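Local coordinates for protein putative Acetyltransferase from the GNAT family (Novosphingobium aromaticivorans DSM 12444, PDB 3EC4) that probably acts as an acyltransferase of the GNAT family, moving an acyl group other than an amino-acyl group onto an acceptor that is not established, at residues A[151-156]-A[192-197]; A[156-161]-A[184-189]. One frame throughout, in Å; residues are numbered along the deposited sequence.

Contact 1. Residues A[151-156]-A[192-197]; sequences MRPAPN and VPYLHS
Asn156 and Val192 join the two segments by a single backbone hydrogen bond, from Val192 N to Asn156 O at 2.8 Å. It is almost straight at the hydrogen, with an angle of 177°. This bond lies where the loop 151-156 runs into strand 157-165. From there the backbones diverge, and CA of Met151 is 9.4 Å from CA of Leu195. Where the backbones are farther apart, the ring of Tyr194 spans from the strand to the loop. With chi1 at 81°, its CG is flanked by the backbone N and the carbonyl carbon, and the ring reaches across to the loop. Pro153 faces it from the loop and meets the phenol end. Pro153 CG lies 3.2 Å from Tyr194 OH. Pro153 CD lies 3.6 Å from Tyr194 CE1, approaching the ring obliquely. Met151, a selenomethionine, touches the hydroxyl with its first side-chain carbon: CB is 3.5 Å from Tyr194 OH. These three side chains are buried. At the other end, CB of Val192 also touches the backbone O of Asn156. Helix 11-17 closes over this packing, with Pro11 against both Pro153 and Tyr194 and with Val12 and Ser15 against Met151. The loop and strand 192-198 thus both meet helix 11-17, and strand 192-198 lies beside strand 157-165 in the mixed sheet of the GNAT fold.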
loop_
_atom_site.group_PDB
_atom_site.type_symbol
_atom_site.label_atom_id
_atom_site.label_comp_id
_atom_site.label_asym_id
_atom_site.label_seq_id
_atom_site.Cartn_x
_atom_site.Cartn_y
_atom_site.Cartn_z
HETATM N N MSE A 151 -0.824 -4.711 -2.288
HETATM C CA MSE A 151 -1.827 -5.748 -2.015
HETATM C C MSE A 151 -2.585 -6.190 -3.268
HETATM O O MSE A 151 -2.762 -5.430 -4.246
HETATM C CB MSE A 151 -2.839 -5.298 -0.948
HETATM C CG MSE A 151 -2.199 -4.885 0.319
HETATM SE SE MSE A 151 -3.491 -4.576 1.721
HETATM C CE MSE A 151 -2.588 -3.037 2.533
ATOM N N ARG A 152 -3.031 -7.436 -3.230
ATOM C CA ARG A 152 -3.799 -8.017 -4.318
ATOM C C ARG A 152 -5.014 -8.727 -3.737
ATOM O O ARG A 152 -4.954 -9.900 -3.466
ATOM C CB ARG A 152 -2.941 -8.994 -5.110
ATOM C CG ARG A 152 -1.810 -8.283 -5.865
ATOM C CD ARG A 152 -0.808 -9.242 -6.424
ATOM N NE ARG A 152 0.252 -8.507 -7.075
ATOM C CZ ARG A 152 0.227 -8.084 -8.326
ATOM N NH1 ARG A 152 -0.759 -8.432 -9.135
ATOM N NH2 ARG A 152 1.244 -7.356 -8.789
ATOM N N PRO A 153 -6.110 -7.971 -3.499
ATOM C CA PRO A 153 -7.315 -8.490 -2.852
ATOM C C PRO A 153 -8.086 -9.586 -3.619
ATOM O O PRO A 153 -8.872 -10.310 -3.029
ATOM C CB PRO A 153 -8.159 -7.230 -2.634
ATOM C CG PRO A 153 -7.145 -6.092 -2.587
ATOM C CD PRO A 153 -6.192 -6.513 -3.702
ATOM N N ALA A 154 -7.874 -9.635 -4.927
ATOM C CA ALA A 154 -8.344 -10.675 -5.811
ATOM C C ALA A 154 -7.389 -10.770 -7.012
ATOM O O ALA A 154 -6.623 -9.826 -7.279
ATOM C CB ALA A 154 -9.786 -10.395 -6.276
ATOM N N PRO A 155 -7.405 -11.902 -7.739
ATOM C CA PRO A 155 -6.475 -12.055 -8.855
ATOM C C PRO A 155 -6.423 -10.893 -9.849
ATOM O O PRO A 155 -5.341 -10.587 -10.345
ATOM C CB PRO A 155 -6.932 -13.358 -9.513
ATOM C CG PRO A 155 -7.463 -14.147 -8.340
ATOM C CD PRO A 155 -8.238 -13.100 -7.572
ATOM N N ASN A 156 -7.553 -10.235 -10.113
ATOM C CA ASN A 156 -7.597 -9.139 -11.094
ATOM C C ASN A 156 -7.488 -7.723 -10.481
ATOM O O ASN A 156 -7.794 -6.749 -11.158
ATOM C CB ASN A 156 -8.915 -9.224 -11.853
ATOM C CG ASN A 156 -10.089 -8.837 -10.980
ATOM O OD1 ASN A 156 -10.166 -9.213 -9.793
ATOM N ND2 ASN A 156 -10.979 -8.046 -11.535
ATOM N N VAL A 192 -6.697 -4.678 -12.722
ATOM C CA VAL A 192 -7.203 -3.370 -12.473
ATOM C C VAL A 192 -6.428 -2.728 -11.280
ATOM O O VAL A 192 -6.397 -3.282 -10.137
ATOM C CB VAL A 192 -8.736 -3.422 -12.148
ATOM C CG1 VAL A 192 -9.239 -2.024 -11.721
ATOM C CG2 VAL A 192 -9.603 -4.049 -13.288
ATOM N N PRO A 193 -5.768 -1.578 -11.531
ATOM C CA PRO A 193 -5.121 -0.826 -10.473
ATOM C C PRO A 193 -6.110 -0.209 -9.531
ATOM O O PRO A 193 -7.176 0.230 -9.954
ATOM C CB PRO A 193 -4.353 0.292 -11.222
ATOM C CG PRO A 193 -4.272 -0.177 -12.650
ATOM C CD PRO A 193 -5.506 -0.972 -12.863
ATOM N N TYR A 194 -5.738 -0.174 -8.263
ATOM C CA TYR A 194 -6.419 0.633 -7.243
ATOM C C TYR A 194 -5.389 1.211 -6.284
ATOM O O TYR A 194 -4.242 0.767 -6.234
ATOM C CB TYR A 194 -7.460 -0.217 -6.505
ATOM C CG TYR A 194 -6.891 -1.074 -5.419
ATOM C CD1 TYR A 194 -6.296 -2.289 -5.710
ATOM C CD2 TYR A 194 -7.012 -0.698 -4.098
ATOM C CE1 TYR A 194 -5.758 -3.075 -4.686
ATOM C CE2 TYR A 194 -6.515 -1.462 -3.098
ATOM C CZ TYR A 194 -5.878 -2.663 -3.403
ATOM O OH TYR A 194 -5.376 -3.440 -2.383
ATOM N N LEU A 195 -5.797 2.194 -5.489
ATOM C CA LEU A 195 -4.926 2.780 -4.502
ATOM C C LEU A 195 -5.753 3.445 -3.452
ATOM O O LEU A 195 -6.945 3.608 -3.601
ATOM C CB LEU A 195 -3.954 3.778 -5.135
ATOM C CG LEU A 195 -4.564 4.970 -5.910
ATOM C CD1 LEU A 195 -5.053 6.064 -4.962
ATOM C CD2 LEU A 195 -3.578 5.545 -6.956
ATOM N N HIS A 196 -5.106 3.783 -2.360
ATOM C CA HIS A 196 -5.692 4.633 -1.338
ATOM C C HIS A 196 -4.925 5.930 -1.270
ATOM O O HIS A 196 -3.682 5.925 -1.349
ATOM C CB HIS A 196 -5.644 3.977 0.058
ATOM C CG HIS A 196 -6.450 2.715 0.166
ATOM N ND1 HIS A 196 -5.887 1.464 0.062
ATOM C CD2 HIS A 196 -7.784 2.512 0.330
ATOM C CE1 HIS A 196 -6.833 0.544 0.169
ATOM N NE2 HIS A 196 -7.989 1.156 0.348
ATOM N N SER A 197 -5.641 7.036 -1.105
ATOM C CA SER A 197 -5.044 8.307 -0.713
ATOM C C SER A 197 -5.566 8.651 0.661
ATOM O O SER A 197 -6.673 8.298 0.949
ATOM C CB SER A 197 -5.506 9.396 -1.662
ATOM O OG SER A 197 -4.899 10.661 -1.389
#

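Contact 2. Residues A[156-161]-A[184-189]; sequences NLAEVS and AGMAAR
This contact belongs to the beta-alpha-beta unit of the GNAT fold, in which helix 174-188 links the parallel neighbours 157-165 and 192-198 and packs on the sheet. The short helix and strand segments run antiparallel, at 173°, with their axes 9.8 Å apart. One helix residue carries the packing: the selenomethionine Met186. Its CG is anti to the carbonyl carbon (chi1 -67°), and the chain beyond is extended, which sends the selenium and the terminal methyl down onto the strand. Ala158 points its methyl at the helix. Its CB lies 3.8 Å from Met186 SE and 3.6 Å from Met186 CE. Val160 meets the same end at a slant, with one branch, CG2, 3.9 Å from Met186 CE. Val182 and Ile183 of the same helix also touch Val160, and Pro193 touches Met186, so the apolar layer extends beyond the two segments. The side chain of Glu159 leaves the backbone away from the helix, and its carboxylate forms a salt bridge with Arg150. Its backbone still takes part: the methyl CE of Met186 rests 3.4 Å from Glu159 O.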
loop_
_atom_site.group_PDB
_atom_site.type_symbol
_atom_site.label_atom_id
_atom_site.label_comp_id
_atom_site.label_asym_id
_atom_site.label_seq_id
_atom_site.Cartn_x
_atom_site.Cartn_y
_atom_site.Cartn_z
ATOM N N ASN A 156 -7.553 -10.235 -10.113
ATOM C CA ASN A 156 -7.597 -9.139 -11.094
ATOM C C ASN A 156 -7.488 -7.723 -10.481
ATOM O O ASN A 156 -7.794 -6.749 -11.158
ATOM C CB ASN A 156 -8.915 -9.224 -11.853
ATOM C CG ASN A 156 -10.089 -8.837 -10.980
ATOM O OD1 ASN A 156 -10.166 -9.213 -9.793
ATOM N ND2 ASN A 156 -10.979 -8.046 -11.535
ATOM N N LEU A 157 -7.089 -7.618 -9.209
ATOM C CA LEU A 157 -6.899 -6.317 -8.549
ATOM C C LEU A 157 -5.472 -6.209 -8.020
ATOM O O LEU A 157 -4.931 -7.169 -7.493
ATOM C CB LEU A 157 -7.885 -6.142 -7.371
ATOM C CG LEU A 157 -9.361 -6.130 -7.786
ATOM C CD1 LEU A 157 -10.288 -6.379 -6.591
ATOM C CD2 LEU A 157 -9.614 -4.781 -8.463
ATOM N N ALA A 158 -4.879 -5.017 -8.132
ATOM C CA ALA A 158 -3.499 -4.810 -7.716
ATOM C C ALA A 158 -3.326 -3.383 -7.222
ATOM O O ALA A 158 -3.757 -2.457 -7.888
ATOM C CB ALA A 158 -2.537 -5.096 -8.860
ATOM N N GLU A 159 -2.667 -3.236 -6.077
ATOM C CA GLU A 159 -2.487 -1.944 -5.455
ATOM C C GLU A 159 -1.224 -1.214 -5.916
ATOM O O GLU A 159 -0.133 -1.757 -5.877
ATOM C CB GLU A 159 -2.422 -2.122 -3.934
ATOM C CG GLU A 159 -2.537 -0.800 -3.173
ATOM C CD GLU A 159 -2.398 -0.978 -1.681
ATOM O OE1 GLU A 159 -1.791 -1.988 -1.286
ATOM O OE2 GLU A 159 -2.856 -0.079 -0.921
ATOM N N VAL A 160 -1.390 0.040 -6.314
ATOM C CA VAL A 160 -0.272 0.985 -6.458
ATOM C C VAL A 160 0.152 1.566 -5.105
ATOM O O VAL A 160 -0.683 2.069 -4.366
ATOM C CB VAL A 160 -0.647 2.138 -7.398
ATOM C CG1 VAL A 160 0.557 3.045 -7.591
ATOM C CG2 VAL A 160 -1.135 1.531 -8.766
ATOM N N SER A 161 1.441 1.429 -4.766
ATOM C CA SER A 161 1.971 1.809 -3.427
ATOM C C SER A 161 3.455 2.221 -3.515
ATOM O O SER A 161 4.125 2.018 -4.543
ATOM C CB SER A 161 1.795 0.690 -2.384
ATOM O OG SER A 161 1.879 1.188 -1.036
ATOM N N ALA A 184 0.775 0.296 -16.250
ATOM C CA ALA A 184 1.007 -0.337 -17.533
ATOM C C ALA A 184 1.265 -1.831 -17.338
ATOM O O ALA A 184 0.764 -2.673 -18.105
ATOM C CB ALA A 184 2.163 0.334 -18.211
ATOM N N GLY A 185 2.050 -2.172 -16.320
ATOM C CA GLY A 185 2.388 -3.581 -16.061
ATOM C C GLY A 185 1.158 -4.331 -15.596
ATOM O O GLY A 185 0.888 -5.452 -16.046
HETATM N N MSE A 186 0.398 -3.698 -14.693
HETATM C CA MSE A 186 -0.895 -4.250 -14.253
HETATM C C MSE A 186 -1.834 -4.494 -15.456
HETATM O O MSE A 186 -2.334 -5.611 -15.681
HETATM C CB MSE A 186 -1.542 -3.332 -13.231
HETATM C CG MSE A 186 -0.730 -3.297 -11.937
HETATM SE SE MSE A 186 -1.480 -1.957 -10.776
HETATM C CE MSE A 186 -0.341 -2.214 -9.251
ATOM N N ALA A 187 -1.971 -3.469 -16.280
ATOM C CA ALA A 187 -2.736 -3.571 -17.523
ATOM C C ALA A 187 -2.315 -4.729 -18.405
ATOM O O ALA A 187 -3.182 -5.448 -18.919
ATOM C CB ALA A 187 -2.665 -2.253 -18.298
ATOM N N ALA A 188 -1.004 -4.903 -18.617
ATOM C CA ALA A 188 -0.459 -5.956 -19.431
ATOM C C ALA A 188 -0.950 -7.324 -18.939
ATOM O O ALA A 188 -1.225 -8.196 -19.758
ATOM C CB ALA A 188 1.068 -5.944 -19.458
ATOM N N ARG A 189 -1.062 -7.478 -17.610
ATOM C CA ARG A 189 -1.533 -8.714 -16.992
ATOM C C ARG A 189 -3.063 -8.796 -16.840
ATOM O O ARG A 189 -3.589 -9.783 -16.348
ATOM C CB ARG A 189 -0.845 -8.902 -15.604
ATOM C CG ARG A 189 0.651 -9.017 -15.640
ATOM C CD ARG A 189 1.287 -9.386 -14.308
ATOM N NE ARG A 189 0.915 -8.427 -13.266
ATOM C CZ ARG A 189 1.620 -7.379 -12.881
ATOM N NH1 ARG A 189 2.832 -7.122 -13.339
ATOM N NH2 ARG A 189 1.107 -6.561 -11.967
#

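How the contacts relate
The centres of the two contacts are about 7 Å apart, on the same side of the chain's centre, and they share Asn156. Along the chain come loop 151-156, strand 157-165, helix 174-188 and strand 192-198, so contact 2 forms between residues lying within the span that contact 1 bridges. Strands 157-165 and 192-198 are parallel neighbours in the mixed sheet. Backbone pairs tie the contacts directly: Tyr194 O to Val160 N and Met151 O to Glu159 N, each at 2.9 Å and each a probable hydrogen bond. Contact 2 packs helix 174-188 on the sheet, while contact 1 joins the loop before strand 157-165 to strand 192-198, so both involve the same beta-alpha-beta unit.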